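Local coordinates for protein arabinogalactan endo-1,4-beta-galactosidase (Ignisphaera aggregans, PDB 7OSK) that probably cleaves internal beta-1,4-galactosidic bonds in arabinogalactan, through the glycoside hydrolase family 53 catalytic domain that makes up this chain, at residues A[56-61]-A[350-355]; A[186-191]-A[215-220]; A[226-231]-A[254-259]; A[295-300]-A[325-330]; A[354-359]-A[368-373]. All blocks are in the same frame, centred on the assembly; numbering follows the deposited sequence.

Contact 1. Residues A[56-61]-A[350-355]; sequences ASEAPW and FYWGAT
Thr355 is held against Ala56 and Ala59 by van der Waals contact and joined to Glu58 by a water. In the van der Waals part, Thr355 CG2 lies 3.7 Å from Ala56 CB, and the hydroxyl OG1 comes within 3.4 Å of Ala59 CB. The threonine has chi1 near +66°, which sets OG1 between its own backbone N and carbonyl carbon, facing the water. No direct hydrogen bond links the two segments. Water 1 does that work: it donates to Glu58 OE1 at 2.5 Å and accepts from both Thr355 N and Thr355 OG1, each 2.6 Å from its oxygen, so one water ties a carboxylate to two polar atoms of a single residue. The carboxylate is also in loose contact with the strand end: Glu58 OE2 is 4.1 Å from Trp352 CZ2, the two side chains crossing at about a right angle, and OE1 lies 4.0 Å from Gly353 CA. Glu58 is bent at chi2 (78°), which turns CD out of an extended line. OE2 has its main partner outside the segments, a salt bridge to Arg94. The contact joins the turn leading into helix 59-65, just after strand 51-55, to the C-terminal end of strand 346-352, where the first and last strands close the eight-stranded barrel; Trp352 and Ser57 reach Arg94 on strand 90-95 next door.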
# COMPACT_ATOMS: atom_id res chain seq x y z
N ALA A 56 -4.18 2.79 -5.22
CA ALA A 56 -5.40 2.87 -6.01
C ALA A 56 -5.89 1.48 -6.41
O ALA A 56 -6.39 1.28 -7.51
CB ALA A 56 -5.17 3.73 -7.25
N SER A 57 -5.74 0.53 -5.50
CA SER A 57 -6.08 -0.87 -5.79
C SER A 57 -7.56 -1.06 -6.08
O SER A 57 -7.94 -1.96 -6.83
CB SER A 57 -5.66 -1.76 -4.61
OG SER A 57 -4.29 -1.58 -4.30
N GLU A 58 -8.41 -0.22 -5.49
CA GLU A 58 -9.85 -0.38 -5.62
C GLU A 58 -10.39 0.36 -6.84
O GLU A 58 -11.50 0.09 -7.30
CB GLU A 58 -10.57 0.13 -4.36
CG GLU A 58 -10.04 -0.45 -3.05
CD GLU A 58 -8.75 0.20 -2.59
OE1 GLU A 58 -8.54 1.40 -2.86
OE2 GLU A 58 -7.93 -0.50 -1.96
N ALA A 59 -9.60 1.29 -7.37
CA ALA A 59 -10.06 2.17 -8.44
C ALA A 59 -10.54 1.39 -9.68
O ALA A 59 -11.64 1.64 -10.16
CB ALA A 59 -8.97 3.16 -8.83
N PRO A 60 -9.72 0.46 -10.19
CA PRO A 60 -10.10 -0.23 -11.43
C PRO A 60 -11.48 -0.89 -11.36
O PRO A 60 -12.23 -0.82 -12.34
CB PRO A 60 -9.01 -1.29 -11.60
CG PRO A 60 -7.84 -0.72 -10.88
CD PRO A 60 -8.42 -0.03 -9.69
N TRP A 61 -11.81 -1.50 -10.23
CA TRP A 61 -13.12 -2.14 -10.05
C TRP A 61 -14.23 -1.10 -10.05
O TRP A 61 -15.27 -1.29 -10.67
CB TRP A 61 -13.13 -2.95 -8.75
CG TRP A 61 -14.44 -3.63 -8.45
CD1 TRP A 61 -15.29 -3.34 -7.42
CD2 TRP A 61 -15.05 -4.70 -9.18
NE1 TRP A 61 -16.38 -4.17 -7.46
CE2 TRP A 61 -16.25 -5.02 -8.53
CE3 TRP A 61 -14.68 -5.43 -10.32
CZ2 TRP A 61 -17.10 -6.03 -8.98
CZ3 TRP A 61 -15.53 -6.43 -10.76
CH2 TRP A 61 -16.72 -6.72 -10.09
N PHE A 350 2.90 6.14 0.61
CA PHE A 350 1.70 5.83 -0.17
C PHE A 350 0.46 6.01 0.70
O PHE A 350 0.33 5.36 1.73
CB PHE A 350 1.73 4.40 -0.71
CG PHE A 350 2.81 4.15 -1.72
CD1 PHE A 350 2.58 4.40 -3.06
CD2 PHE A 350 4.04 3.65 -1.34
CE1 PHE A 350 3.57 4.16 -4.00
CE2 PHE A 350 5.03 3.41 -2.27
CZ PHE A 350 4.79 3.67 -3.60
N TYR A 351 -0.44 6.88 0.27
CA TYR A 351 -1.71 7.05 0.96
C TYR A 351 -2.66 5.93 0.56
O TYR A 351 -3.01 5.80 -0.61
CB TYR A 351 -2.32 8.42 0.64
CG TYR A 351 -3.47 8.77 1.54
CD1 TYR A 351 -4.75 8.31 1.28
CD2 TYR A 351 -3.27 9.57 2.66
CE1 TYR A 351 -5.80 8.63 2.10
CE2 TYR A 351 -4.32 9.89 3.49
CZ TYR A 351 -5.58 9.42 3.21
OH TYR A 351 -6.63 9.74 4.04
N TRP A 352 -3.08 5.13 1.54
CA TRP A 352 -3.88 3.94 1.26
C TRP A 352 -5.37 4.24 1.25
O TRP A 352 -5.88 4.97 2.11
CB TRP A 352 -3.57 2.84 2.29
CG TRP A 352 -4.13 1.50 1.90
CD1 TRP A 352 -3.53 0.56 1.10
CD2 TRP A 352 -5.40 0.95 2.28
NE1 TRP A 352 -4.35 -0.53 0.97
CE2 TRP A 352 -5.50 -0.32 1.68
CE3 TRP A 352 -6.45 1.41 3.06
CZ2 TRP A 352 -6.61 -1.13 1.84
CZ3 TRP A 352 -7.56 0.60 3.23
CH2 TRP A 352 -7.63 -0.66 2.62
N GLY A 353 -6.08 3.66 0.28
CA GLY A 353 -7.51 3.87 0.16
C GLY A 353 -7.84 5.24 -0.38
O GLY A 353 -8.90 5.79 -0.11
N ALA A 354 -6.91 5.80 -1.16
CA ALA A 354 -7.03 7.16 -1.68
C ALA A 354 -8.18 7.30 -2.67
O ALA A 354 -8.82 8.35 -2.75
CB ALA A 354 -5.73 7.58 -2.33
N THR A 355 -8.44 6.23 -3.42
CA THR A 355 -9.43 6.26 -4.49
C THR A 355 -10.69 5.47 -4.11
O THR A 355 -11.57 5.27 -4.95
CB THR A 355 -8.86 5.66 -5.79
OG1 THR A 355 -8.59 4.27 -5.61
CG2 THR A 355 -7.58 6.38 -6.18
O HOH W 1 -7.82 3.74 -3.15

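Contact 2. Residues A[186-191]-A[215-220]; sequences VQIGNE and AAISAV
Ile188 and Val186 of strand 185-188 press on helix 206-223 in a beta-alpha-beta unit of the TIM barrel; strand residues 186-188 and helix residues 215-220 run nearly antiparallel, at 162°, with their axes 9.6 Å apart. The contact is wholly apolar and buried, and Ile188 does most of the work by using CG1, CG2 and the terminal CD1. Its CG1 stands anti to the carbonyl carbon (chi1 -48°), which sends CG2 anti to the backbone N and splits the two branches between neighbouring helix residues: CG2 meets Ala216 CB at 3.9 Å, while CG1 meets Ile217 CG1 at 4.0 Å, those two isoleucines crossing at about a right angle. A bend at chi2 (-62°) takes CD1 across to Val220, one helical turn on from Ala216. Val186 faces the same Val220, and the two valines pass one another pointing opposite ways, methyl against methyl. Ile229 on the next strand also packs on both Ile188 and Val220, so the helix rests on two strands at once. One methyl of Val220, CG2, serves both strand residues, lying 4.1 Å from Val186 CG1 and 4.2 Å from Ile188 CD1.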
# COMPACT_ATOMS: atom_id res chain seq x y z
N VAL A 186 8.74 -4.16 -6.00
CA VAL A 186 7.90 -5.29 -5.63
C VAL A 186 7.91 -5.47 -4.12
O VAL A 186 8.94 -5.33 -3.47
CB VAL A 186 8.35 -6.59 -6.32
CG1 VAL A 186 7.63 -7.81 -5.74
CG2 VAL A 186 8.11 -6.49 -7.82
N GLN A 187 6.74 -5.77 -3.57
CA GLN A 187 6.57 -5.93 -2.13
C GLN A 187 6.23 -7.38 -1.80
O GLN A 187 5.11 -7.85 -2.01
CB GLN A 187 5.48 -4.97 -1.64
CG GLN A 187 4.90 -5.30 -0.28
CD GLN A 187 4.03 -4.18 0.30
OE1 GLN A 187 3.30 -4.40 1.26
NE2 GLN A 187 4.12 -2.98 -0.28
N ILE A 188 7.22 -8.09 -1.27
CA ILE A 188 7.10 -9.52 -1.00
C ILE A 188 6.20 -9.76 0.21
O ILE A 188 6.67 -9.79 1.35
CB ILE A 188 8.49 -10.17 -0.75
CG1 ILE A 188 9.50 -9.75 -1.81
CG2 ILE A 188 8.36 -11.69 -0.70
CD1 ILE A 188 9.14 -10.16 -3.23
N GLY A 189 4.91 -9.93 -0.04
CA GLY A 189 3.94 -10.11 1.02
C GLY A 189 3.47 -8.78 1.56
O GLY A 189 4.12 -7.76 1.34
N ASN A 190 2.33 -8.78 2.25
CA ASN A 190 1.80 -7.55 2.84
C ASN A 190 1.79 -7.61 4.36
O ASN A 190 1.10 -8.44 4.95
CB ASN A 190 0.38 -7.27 2.33
CG ASN A 190 -0.08 -5.86 2.67
OD1 ASN A 190 0.41 -4.89 2.10
ND2 ASN A 190 -1.03 -5.74 3.59
N GLU A 191 2.55 -6.71 4.97
CA GLU A 191 2.68 -6.65 6.42
C GLU A 191 3.01 -8.04 6.98
O GLU A 191 2.22 -8.65 7.70
CB GLU A 191 1.40 -6.10 7.05
CG GLU A 191 1.08 -4.68 6.61
CD GLU A 191 -0.18 -4.14 7.24
OE1 GLU A 191 -0.77 -4.82 8.10
OE2 GLU A 191 -0.59 -3.01 6.88
N ALA A 215 12.54 -17.42 -2.17
CA ALA A 215 12.04 -18.01 -3.40
C ALA A 215 11.33 -16.98 -4.28
O ALA A 215 11.52 -16.95 -5.49
CB ALA A 215 11.10 -19.16 -3.09
N ALA A 216 10.51 -16.15 -3.65
CA ALA A 216 9.83 -15.08 -4.36
C ALA A 216 10.83 -14.08 -4.91
O ALA A 216 10.73 -13.65 -6.06
CB ALA A 216 8.84 -14.38 -3.45
N ILE A 217 11.81 -13.72 -4.09
CA ILE A 217 12.82 -12.75 -4.49
C ILE A 217 13.64 -13.27 -5.68
O ILE A 217 13.92 -12.53 -6.61
CB ILE A 217 13.76 -12.39 -3.32
CG1 ILE A 217 12.96 -11.70 -2.21
CG2 ILE A 217 14.89 -11.47 -3.79
CD1 ILE A 217 13.72 -11.53 -0.92
N SER A 218 14.00 -14.55 -5.64
CA SER A 218 14.73 -15.15 -6.75
C SER A 218 13.94 -15.01 -8.04
O SER A 218 14.51 -14.80 -9.11
CB SER A 218 15.03 -16.63 -6.49
OG SER A 218 16.13 -16.78 -5.61
N ALA A 219 12.62 -15.11 -7.94
CA ALA A 219 11.75 -14.99 -9.10
C ALA A 219 11.79 -13.58 -9.67
O ALA A 219 11.92 -13.40 -10.88
CB ALA A 219 10.33 -15.38 -8.74
N VAL A 220 11.69 -12.58 -8.80
CA VAL A 220 11.69 -11.19 -9.22
C VAL A 220 12.96 -10.83 -9.99
O VAL A 220 12.90 -10.20 -11.05
CB VAL A 220 11.56 -10.23 -8.02
CG1 VAL A 220 11.55 -8.77 -8.49
CG2 VAL A 220 10.31 -10.54 -7.22

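Contact 3. Residues A[226-231]-A[254-259]; sequences NIKIVI and SFDVIA
Ile231 lays CG1 over one face of the Phe255 ring, a CH-pi contact with CG1 3.7 Å from the ring centroid. The phenylalanine takes chi1 near +61°, which puts its CG, the base of the ring, right under Ile231 CG1, 3.4 Å away. Phe255 CB also meets Ile229 CG2. On the other face of the sheet, Val230 and Val257 lie side by side, pointing the same way, and Val230 CG1 packs on Ala259 CB at 3.4 Å. These strands, 228-234 and 257-261, are neighbours in the parallel barrel, joined through helix 238-250 as a beta-alpha-beta unit. Their register is set by Ile231 N to Val257 O (2.9 Å) and Ala259 N to Ile231 O (2.8 Å), and Ile229 O accepts from both Val257 N and Asp256 N. Toward solvent, at the rim made by Lys228, Ser254 and Asp256, the contact is looser: Lys228 crosses Asp256 at about a right angle with its aliphatic carbons, then leads its amine away to a weak bond with Asn226 O. The firm tie there is Asp256 OD2, whose anti lone pair takes the N-H of Ile229 at 3.0 Å, nearly straight at 167°. An alanine at Asp256 would probably leave Ile229 N without its acceptor and open a gap beside the Lys228 chain.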
# COMPACT_ATOMS: atom_id res chain seq x y z
N ASN A 226 16.90 -5.40 -11.46
CA ASN A 226 16.90 -3.99 -11.07
C ASN A 226 15.56 -3.61 -10.43
O ASN A 226 15.37 -2.49 -9.96
CB ASN A 226 17.21 -3.10 -12.28
CG ASN A 226 17.33 -1.63 -11.92
OD1 ASN A 226 18.31 -1.21 -11.30
ND2 ASN A 226 16.34 -0.83 -12.31
N ILE A 227 14.63 -4.56 -10.43
CA ILE A 227 13.41 -4.42 -9.63
C ILE A 227 13.82 -4.43 -8.17
O ILE A 227 14.60 -5.29 -7.75
CB ILE A 227 12.40 -5.55 -9.91
CG1 ILE A 227 11.97 -5.52 -11.38
CG2 ILE A 227 11.18 -5.42 -9.00
CD1 ILE A 227 11.21 -6.74 -11.82
N LYS A 228 13.29 -3.50 -7.39
CA LYS A 228 13.67 -3.37 -5.99
C LYS A 228 12.70 -4.10 -5.08
O LYS A 228 11.49 -4.04 -5.25
CB LYS A 228 13.77 -1.89 -5.60
CG LYS A 228 15.02 -1.22 -6.17
CD LYS A 228 14.82 0.26 -6.47
CE LYS A 228 13.80 0.50 -7.59
NZ LYS A 228 14.43 0.61 -8.94
N ILE A 229 13.27 -4.79 -4.09
CA ILE A 229 12.51 -5.63 -3.19
C ILE A 229 12.10 -4.85 -1.95
O ILE A 229 12.90 -4.13 -1.37
CB ILE A 229 13.33 -6.86 -2.77
CG1 ILE A 229 13.89 -7.58 -4.00
CG2 ILE A 229 12.50 -7.81 -1.91
CD1 ILE A 229 12.85 -7.91 -5.06
N VAL A 230 10.83 -5.00 -1.57
CA VAL A 230 10.28 -4.28 -0.43
C VAL A 230 9.77 -5.25 0.63
O VAL A 230 8.88 -6.06 0.38
CB VAL A 230 9.12 -3.36 -0.86
CG1 VAL A 230 8.61 -2.56 0.32
CG2 VAL A 230 9.57 -2.43 -1.98
N ILE A 231 10.34 -5.13 1.83
CA ILE A 231 9.86 -5.87 2.99
C ILE A 231 8.94 -4.96 3.79
O ILE A 231 9.37 -3.94 4.34
CB ILE A 231 11.03 -6.35 3.87
CG1 ILE A 231 11.88 -7.38 3.12
CG2 ILE A 231 10.52 -6.95 5.18
CD1 ILE A 231 11.14 -8.65 2.72
N SER A 254 17.91 -10.84 0.86
CA SER A 254 18.35 -9.60 0.24
C SER A 254 17.15 -8.77 -0.20
O SER A 254 16.30 -9.23 -0.96
CB SER A 254 19.25 -9.89 -0.96
OG SER A 254 18.60 -10.72 -1.91
N PHE A 255 17.08 -7.54 0.30
CA PHE A 255 16.02 -6.61 -0.07
C PHE A 255 16.56 -5.19 0.01
O PHE A 255 17.62 -4.96 0.59
CB PHE A 255 14.80 -6.78 0.84
CG PHE A 255 15.08 -6.50 2.29
CD1 PHE A 255 15.76 -7.43 3.06
CD2 PHE A 255 14.67 -5.32 2.87
CE1 PHE A 255 16.02 -7.18 4.39
CE2 PHE A 255 14.93 -5.06 4.20
CZ PHE A 255 15.60 -6.00 4.97
N ASP A 256 15.82 -4.25 -0.57
CA ASP A 256 16.30 -2.88 -0.71
C ASP A 256 15.53 -1.90 0.18
O ASP A 256 16.11 -0.96 0.71
CB ASP A 256 16.19 -2.43 -2.17
CG ASP A 256 16.92 -3.37 -3.12
OD1 ASP A 256 18.16 -3.32 -3.17
OD2 ASP A 256 16.23 -4.15 -3.82
N VAL A 257 14.23 -2.14 0.34
CA VAL A 257 13.36 -1.19 1.01
C VAL A 257 12.70 -1.78 2.25
O VAL A 257 12.25 -2.92 2.24
CB VAL A 257 12.26 -0.67 0.07
CG1 VAL A 257 11.50 0.49 0.70
CG2 VAL A 257 12.86 -0.24 -1.26
N ILE A 258 12.65 -0.98 3.32
CA ILE A 258 11.89 -1.31 4.51
C ILE A 258 10.62 -0.48 4.52
O ILE A 258 10.66 0.72 4.79
CB ILE A 258 12.69 -1.05 5.80
CG1 ILE A 258 13.93 -1.94 5.84
CG2 ILE A 258 11.83 -1.30 7.04
CD1 ILE A 258 14.98 -1.49 6.82
N ALA A 259 9.49 -1.13 4.24
CA ALA A 259 8.21 -0.43 4.14
C ALA A 259 7.46 -0.45 5.46
O ALA A 259 7.56 -1.41 6.23
CB ALA A 259 7.37 -1.04 3.04

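Contact 4. Residues A[295-300]-A[325-330]; sequences YAWTLD and QGQASF
Trp297 and Gln327 bring their CA atoms to 5.3 Å, the nearest pair of CA atoms between an irregular loop, 295-300, and a turn of helix, 325-330. In the helix, Gln325 O takes both Ser329 N and Ser329 OG. Across the contact Gln327 is the chief polar side chain. Its CG is anti to the backbone N (chi1 179°). Extended beyond CG, the chain lies alongside Trp297 and points the same way, and its OE1 is 3.5 Å from Trp297 CB. Its NE2 gives only a weak bond to Tyr295 O, 3.3 Å away at 135°; the stronger partner is the hydroxyl of Tyr351 on strand 346-352, and Ser387 takes up OE1. In TIM-barrel terms, the loop that follows strand 287-293 folds back over helix 324-342, which leads into the last strand. The apolar half is Tyr295 against Phe330: Tyr295 CB sits 3.6 Å from Phe330 CD2, and the ring centroids are 5.6 Å apart with planes inclined at 42°. Phe309 meets the Tyr295 ring edge-to-face. The Trp297 indole has Thr298 CG2 over one face, and its NE1 donates to the backbone of the calcium ligand Glu373.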
# COMPACT_ATOMS: atom_id res chain seq x y z
N TYR A 295 -5.79 8.99 6.87
CA TYR A 295 -6.50 9.68 7.94
C TYR A 295 -7.87 10.13 7.45
O TYR A 295 -8.14 10.11 6.25
CB TYR A 295 -5.70 10.88 8.44
CG TYR A 295 -5.98 11.20 9.89
CD1 TYR A 295 -5.43 10.43 10.90
CD2 TYR A 295 -6.81 12.25 10.24
CE1 TYR A 295 -5.69 10.71 12.23
CE2 TYR A 295 -7.07 12.54 11.56
CZ TYR A 295 -6.51 11.76 12.56
OH TYR A 295 -6.76 12.04 13.88
N ALA A 296 -8.72 10.53 8.39
CA ALA A 296 -10.09 10.89 8.07
C ALA A 296 -10.22 12.37 7.72
O ALA A 296 -9.77 13.24 8.47
CB ALA A 296 -11.00 10.55 9.24
N TRP A 297 -10.83 12.64 6.57
CA TRP A 297 -11.17 14.01 6.18
C TRP A 297 -12.56 14.38 6.71
O TRP A 297 -12.97 15.54 6.64
CB TRP A 297 -11.11 14.18 4.66
CG TRP A 297 -12.05 13.26 3.90
CD1 TRP A 297 -11.80 11.98 3.51
CD2 TRP A 297 -13.37 13.58 3.44
NE1 TRP A 297 -12.89 11.47 2.84
CE2 TRP A 297 -13.87 12.43 2.79
CE3 TRP A 297 -14.18 14.71 3.52
CZ2 TRP A 297 -15.14 12.39 2.22
CZ3 TRP A 297 -15.44 14.66 2.96
CH2 TRP A 297 -15.91 13.51 2.31
N THR A 298 -13.26 13.38 7.25
CA THR A 298 -14.57 13.59 7.86
C THR A 298 -14.93 12.39 8.72
O THR A 298 -14.24 11.38 8.70
CB THR A 298 -15.67 13.81 6.80
OG1 THR A 298 -16.94 13.98 7.45
CG2 THR A 298 -15.75 12.62 5.86
N LEU A 299 -16.02 12.51 9.47
CA LEU A 299 -16.47 11.44 10.35
C LEU A 299 -17.81 10.88 9.87
O LEU A 299 -18.28 9.86 10.36
CB LEU A 299 -16.59 11.95 11.79
CG LEU A 299 -16.00 11.16 12.97
CD1 LEU A 299 -14.79 10.31 12.60
CD2 LEU A 299 -15.63 12.14 14.08
N ASP A 300 -18.41 11.56 8.90
CA ASP A 300 -19.70 11.15 8.36
C ASP A 300 -19.61 9.85 7.56
O ASP A 300 -18.51 9.37 7.24
CB ASP A 300 -20.28 12.26 7.49
CG ASP A 300 -20.94 13.36 8.30
OD1 ASP A 300 -20.59 13.52 9.49
OD2 ASP A 300 -21.81 14.06 7.75
N GLN A 325 -8.62 19.69 6.18
CA GLN A 325 -7.39 20.33 6.62
C GLN A 325 -6.59 19.41 7.53
O GLN A 325 -5.37 19.30 7.42
CB GLN A 325 -7.70 21.64 7.36
CG GLN A 325 -6.47 22.40 7.84
CD GLN A 325 -5.66 22.99 6.71
OE1 GLN A 325 -6.04 24.00 6.12
NE2 GLN A 325 -4.54 22.35 6.38
N GLY A 326 -7.29 18.74 8.45
CA GLY A 326 -6.65 17.85 9.40
C GLY A 326 -6.00 16.67 8.71
O GLY A 326 -4.97 16.16 9.16
N GLN A 327 -6.62 16.22 7.62
CA GLN A 327 -6.07 15.14 6.81
C GLN A 327 -4.79 15.61 6.13
O GLN A 327 -3.77 14.92 6.16
CB GLN A 327 -7.09 14.68 5.77
CG GLN A 327 -6.59 13.56 4.85
CD GLN A 327 -7.55 13.25 3.72
OE1 GLN A 327 -8.02 14.15 3.02
NE2 GLN A 327 -7.85 11.97 3.53
N ALA A 328 -4.85 16.78 5.52
CA ALA A 328 -3.72 17.33 4.78
C ALA A 328 -2.56 17.65 5.72
O ALA A 328 -1.40 17.40 5.38
CB ALA A 328 -4.15 18.58 4.02
N SER A 329 -2.88 18.19 6.89
CA SER A 329 -1.86 18.53 7.88
C SER A 329 -1.08 17.29 8.28
O SER A 329 0.14 17.33 8.43
CB SER A 329 -2.50 19.17 9.11
OG SER A 329 -3.15 20.38 8.77
N PHE A 330 -1.79 16.18 8.45
CA PHE A 330 -1.16 14.92 8.81
C PHE A 330 -0.21 14.42 7.72
O PHE A 330 0.91 14.00 8.01
CB PHE A 330 -2.21 13.85 9.11
CG PHE A 330 -1.70 12.45 8.99
CD1 PHE A 330 -0.72 11.98 9.85
CD2 PHE A 330 -2.18 11.60 8.01
CE1 PHE A 330 -0.24 10.69 9.74
CE2 PHE A 330 -1.70 10.30 7.90
CZ PHE A 330 -0.73 9.85 8.77

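Contact 5. Residues A[354-359]-A[368-373]; sequences ATWIPY and EGNPWE. With CA (calcium ion), chain C.
The side-chain amide of Asn370 lies over one face of the Trp356 indole, tilted 36° from it. Asn370 OD1 sits 3.6 Å above the indole plane, over its centre, and ND2 is over the same ring near CD1. ND2 also bonds to Trp356 O (3.0 Å), coming in from well above the carbonyl plane, and to water 2, which links it to Ile357 O and Tyr359 N. The amide is therefore fixed from both ends, since OD1 accepts from Trp372 N in an Asx turn. Trp372, the third large contributor, brings CB to 3.6 Å from Trp356 CE3, its ring slid aside with little overlap. An alanine at Trp356 would probably leave the amide of Asn370 and Trp372 CB facing a gap, and the carbonyl of Ala362 without the indole N-H it now accepts. The same turn carries calcium ligands: Asn370 O binds the calcium ion at 2.3 Å, and both carboxylate oxygens of Glu373 grip it too, the carboxylate having Ser302 as a further polar partner. Asp301, Asp303, His305 and Asn307 complete the shell. Both segments lie in the long loop between strand 346-352 and helix 390-393, with Thr355, Ile357 and Tyr359 resting on helix 59-65.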
# COMPACT_ATOMS: atom_id res chain seq x y z
N ALA A 354 -6.91 5.80 -1.16
CA ALA A 354 -7.03 7.16 -1.68
C ALA A 354 -8.18 7.30 -2.67
O ALA A 354 -8.82 8.35 -2.75
CB ALA A 354 -5.73 7.58 -2.33
N THR A 355 -8.44 6.23 -3.42
CA THR A 355 -9.43 6.26 -4.49
C THR A 355 -10.69 5.47 -4.11
O THR A 355 -11.57 5.27 -4.95
CB THR A 355 -8.86 5.66 -5.79
OG1 THR A 355 -8.59 4.27 -5.61
CG2 THR A 355 -7.58 6.38 -6.18
N TRP A 356 -10.77 5.04 -2.86
CA TRP A 356 -11.86 4.18 -2.44
C TRP A 356 -13.12 5.00 -2.13
O TRP A 356 -13.50 5.18 -0.97
CB TRP A 356 -11.44 3.35 -1.22
CG TRP A 356 -12.20 2.07 -1.08
CD1 TRP A 356 -13.27 1.66 -1.82
CD2 TRP A 356 -11.93 1.01 -0.14
NE1 TRP A 356 -13.69 0.42 -1.40
CE2 TRP A 356 -12.89 0.00 -0.37
CE3 TRP A 356 -10.98 0.83 0.87
CZ2 TRP A 356 -12.92 -1.17 0.37
CZ3 TRP A 356 -11.01 -0.34 1.60
CH2 TRP A 356 -11.97 -1.33 1.35
N ILE A 357 -13.75 5.50 -3.19
CA ILE A 357 -14.97 6.28 -3.06
C ILE A 357 -16.18 5.36 -2.88
O ILE A 357 -16.13 4.20 -3.28
CB ILE A 357 -15.19 7.19 -4.29
CG1 ILE A 357 -15.28 6.36 -5.57
CG2 ILE A 357 -14.04 8.19 -4.41
CD1 ILE A 357 -15.89 7.11 -6.73
N PRO A 358 -17.26 5.87 -2.27
CA PRO A 358 -18.44 5.01 -2.08
C PRO A 358 -19.16 4.75 -3.39
O PRO A 358 -19.53 5.70 -4.09
CB PRO A 358 -19.31 5.82 -1.12
CG PRO A 358 -18.95 7.23 -1.39
CD PRO A 358 -17.49 7.23 -1.76
N TYR A 359 -19.36 3.48 -3.72
CA TYR A 359 -20.09 3.12 -4.93
C TYR A 359 -20.73 1.74 -4.76
O TYR A 359 -20.11 0.84 -4.20
CB TYR A 359 -19.16 3.12 -6.15
CG TYR A 359 -19.89 3.29 -7.46
CD1 TYR A 359 -20.14 4.55 -7.98
CD2 TYR A 359 -20.35 2.18 -8.17
CE1 TYR A 359 -20.81 4.71 -9.18
CE2 TYR A 359 -21.02 2.34 -9.37
CZ TYR A 359 -21.25 3.60 -9.87
OH TYR A 359 -21.92 3.77 -11.06
N GLU A 368 -21.20 -6.43 0.94
CA GLU A 368 -21.05 -5.40 1.97
C GLU A 368 -20.53 -4.11 1.36
O GLU A 368 -20.22 -4.06 0.17
CB GLU A 368 -20.13 -5.89 3.09
CG GLU A 368 -20.63 -7.15 3.77
CD GLU A 368 -19.89 -7.49 5.05
OE1 GLU A 368 -19.34 -6.56 5.69
OE2 GLU A 368 -19.87 -8.68 5.42
N GLY A 369 -20.43 -3.07 2.18
CA GLY A 369 -20.13 -1.73 1.70
C GLY A 369 -18.73 -1.24 2.01
O GLY A 369 -17.82 -2.02 2.25
N ASN A 370 -18.57 0.08 1.99
CA ASN A 370 -17.28 0.73 2.19
C ASN A 370 -17.08 1.20 3.63
O ASN A 370 -17.92 1.93 4.15
CB ASN A 370 -17.14 1.91 1.23
CG ASN A 370 -15.70 2.35 1.05
OD1 ASN A 370 -14.85 2.09 1.90
ND2 ASN A 370 -15.43 3.03 -0.06
N PRO A 371 -15.97 0.78 4.27
CA PRO A 371 -15.66 1.26 5.62
C PRO A 371 -14.55 2.32 5.65
O PRO A 371 -14.00 2.58 6.72
CB PRO A 371 -15.19 -0.01 6.32
CG PRO A 371 -14.45 -0.74 5.23
CD PRO A 371 -15.14 -0.38 3.92
N TRP A 372 -14.24 2.91 4.50
CA TRP A 372 -13.02 3.71 4.36
C TRP A 372 -13.23 5.04 3.62
O TRP A 372 -12.30 5.83 3.48
CB TRP A 372 -11.96 2.88 3.62
CG TRP A 372 -10.56 3.35 3.84
CD1 TRP A 372 -9.83 4.16 3.01
CD2 TRP A 372 -9.70 3.03 4.94
NE1 TRP A 372 -8.57 4.36 3.54
CE2 TRP A 372 -8.47 3.68 4.73
CE3 TRP A 372 -9.86 2.26 6.10
CZ2 TRP A 372 -7.41 3.58 5.62
CZ3 TRP A 372 -8.80 2.16 6.98
CH2 TRP A 372 -7.60 2.82 6.74
N GLU A 373 -14.45 5.30 3.15
CA GLU A 373 -14.69 6.42 2.24
C GLU A 373 -14.40 7.77 2.89
O GLU A 373 -14.12 8.75 2.19
CB GLU A 373 -16.13 6.39 1.70
CG GLU A 373 -17.23 6.84 2.66
CD GLU A 373 -17.93 5.69 3.37
OE1 GLU A 373 -17.46 4.54 3.30
OE2 GLU A 373 -18.97 5.96 4.01
CA CA C . -19.17 3.78 4.79
O HOH W 2 -17.16 1.93 -2.17

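In the fold
All five contacts belong to one TIM barrel. Contacts 2 and 3 have centres about 9 Å apart, and their strands 185-188 and 228-234 are neighbours: Val186 O lies 2.7 Å from Val230 N. Contacts 4 and 5 lie on the opposite side of the chain's centre, contact 1 nearer the centre. Contacts 1 and 5 share Ala354 and Thr355, and Trp352 O meets Trp372 NE1 at 3.1 Å. Tyr351 carries contact 1 to contact 4, its OH 2.6 Å from Gln327 NE2. The calcium ion is about 10 Å (nearest atoms) from the Trp297 side chain. Bound hexane-1,6-diol, probably from crystallisation, comes within about 4 Å (nearest atoms) of the Trp352 side chain and of the Pro371 side chain.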